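Local coordinates for hypothetical conserved protein TTC0263 (Thermus thermophilus, PDB 2PL2), which is of unknown function but belongs to the tetratricopeptide repeat family, whose stacked antiparallel helix pairs commonly serve as scaffolds for protein-protein interactions, at residues 7-12 with 26-31. Numbering follows the deposited sequence.
Sequences NPLRLG and TLFERA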
# COMPACT_ATOMS: atom_id res chain seq x y z
N ASN A 7 2.57 -5.69 26.99
CA ASN A 7 3.07 -4.42 26.51
C ASN A 7 3.40 -4.40 25.02
O ASN A 7 2.86 -3.58 24.28
CB ASN A 7 4.31 -3.99 27.32
CG ASN A 7 3.99 -3.75 28.79
OD1 ASN A 7 2.96 -3.16 29.13
ND2 ASN A 7 4.90 -4.19 29.67
N PRO A 8 4.28 -5.30 24.56
CA PRO A 8 4.57 -5.27 23.13
C PRO A 8 3.34 -5.45 22.24
O PRO A 8 3.20 -4.79 21.21
CB PRO A 8 5.62 -6.38 22.96
CG PRO A 8 5.33 -7.32 24.11
CD PRO A 8 5.06 -6.35 25.24
N LEU A 9 2.45 -6.35 22.63
CA LEU A 9 1.24 -6.60 21.84
C LEU A 9 0.31 -5.39 21.85
O LEU A 9 -0.24 -5.01 20.81
CB LEU A 9 0.49 -7.82 22.38
CG LEU A 9 -0.84 -8.19 21.71
CD1 LEU A 9 -0.62 -8.66 20.29
CD2 LEU A 9 -1.52 -9.29 22.53
N ARG A 10 0.14 -4.78 23.02
CA ARG A 10 -0.74 -3.62 23.14
C ARG A 10 -0.23 -2.42 22.37
O ARG A 10 -1.00 -1.71 21.73
CB ARG A 10 -0.95 -3.24 24.62
CG ARG A 10 -1.93 -2.07 24.79
CD ARG A 10 -2.59 -2.00 26.18
NE ARG A 10 -1.64 -1.77 27.27
CZ ARG A 10 -0.77 -0.76 27.31
NH1 ARG A 10 -0.71 0.12 26.32
NH2 ARG A 10 0.05 -0.62 28.35
N LEU A 11 1.08 -2.19 22.42
CA LEU A 11 1.68 -1.07 21.72
C LEU A 11 1.60 -1.31 20.22
O LEU A 11 1.42 -0.39 19.43
CB LEU A 11 3.13 -0.87 22.14
CG LEU A 11 3.87 0.33 21.53
CD1 LEU A 11 3.10 1.62 21.79
CD2 LEU A 11 5.28 0.41 22.12
N GLY A 12 1.74 -2.57 19.84
CA GLY A 12 1.67 -2.89 18.43
C GLY A 12 0.31 -2.54 17.85
O GLY A 12 0.23 -2.00 16.75
N THR A 26 7.49 -5.38 14.04
CA THR A 26 8.51 -5.75 15.01
C THR A 26 7.95 -5.99 16.41
O THR A 26 8.42 -6.87 17.14
CB THR A 26 9.63 -4.67 15.07
OG1 THR A 26 9.12 -3.47 15.67
CG2 THR A 26 10.14 -4.35 13.68
N LEU A 27 6.94 -5.22 16.80
CA LEU A 27 6.33 -5.40 18.11
C LEU A 27 5.55 -6.70 18.18
O LEU A 27 5.57 -7.40 19.18
CB LEU A 27 5.41 -4.23 18.44
CG LEU A 27 6.12 -2.92 18.80
CD1 LEU A 27 5.12 -1.78 18.78
CD2 LEU A 27 6.78 -3.03 20.16
N PHE A 28 4.85 -7.02 17.09
CA PHE A 28 4.06 -8.25 17.02
C PHE A 28 4.97 -9.48 16.99
O PHE A 28 4.56 -10.59 17.36
CB PHE A 28 3.15 -8.24 15.77
CG PHE A 28 2.07 -7.19 15.82
CD1 PHE A 28 1.42 -6.91 17.02
CD2 PHE A 28 1.71 -6.49 14.68
CE1 PHE A 28 0.43 -5.94 17.08
CE2 PHE A 28 0.72 -5.53 14.73
CZ PHE A 28 0.08 -5.25 15.93
N GLU A 29 6.21 -9.29 16.54
CA GLU A 29 7.16 -10.38 16.50
C GLU A 29 7.63 -10.63 17.93
O GLU A 29 7.71 -11.77 18.37
CB GLU A 29 8.30 -10.03 15.54
CG GLU A 29 7.78 -9.88 14.12
CD GLU A 29 8.81 -9.39 13.11
OE1 GLU A 29 9.64 -8.52 13.46
OE2 GLU A 29 8.77 -9.87 11.96
N ARG A 30 7.89 -9.55 18.67
CA ARG A 30 8.30 -9.69 20.06
C ARG A 30 7.17 -10.32 20.87
O ARG A 30 7.39 -10.96 21.89
CB ARG A 30 8.65 -8.32 20.65
CG ARG A 30 9.98 -7.75 20.18
CD ARG A 30 10.13 -6.28 20.57
NE ARG A 30 9.81 -6.06 21.97
CZ ARG A 30 9.72 -4.86 22.55
NH1 ARG A 30 9.94 -3.76 21.83
NH2 ARG A 30 9.41 -4.76 23.84
N ALA A 31 5.94 -10.12 20.40
CA ALA A 31 4.75 -10.64 21.05
C ALA A 31 4.73 -12.14 20.89
O ALA A 31 4.29 -12.88 21.77
CB ALA A 31 3.49 -10.03 20.42
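Leu27 and Phe28 both carry CG anti to their own carbonyl carbon (chi1 -74° and -66°), which sets each CG beside the backbone N; Leu27 CD1 and the end of the Phe28 ring meet Gly12 on the facing helix. Leu27 CD1 lies 3.6 Å from Gly12 N and 3.7 Å from Leu11 CG; the two leucine side chains meet at a slant. One turn back along helix 6-17, Leu27 CB rests 3.6 Å from Pro8 O, a carbonyl already bonded to Gly12 N within its own helix. With no side chain on Gly12, the far end of the Phe28 ring, CE1 and CZ, lies directly against the glycine backbone, while Leu9 O approaches the ring edge near its plane, 3.9 Å from Phe28 CE1. Farther along, Leu9 CB meets Ala31 CB at 4.2 Å, and Pro8 CB sits over one face of the Arg30 guanidinium. The segments run nearly antiparallel, at 152° with axes 7.9 Å apart, as in the helical hairpin of a tetratricopeptide repeat. Helix 39-51 packs against this pair: the ring of Trp44 meets that of Phe28, the two planes not far from parallel, Ala41 touches Ala31, and Glu40 touches Leu9.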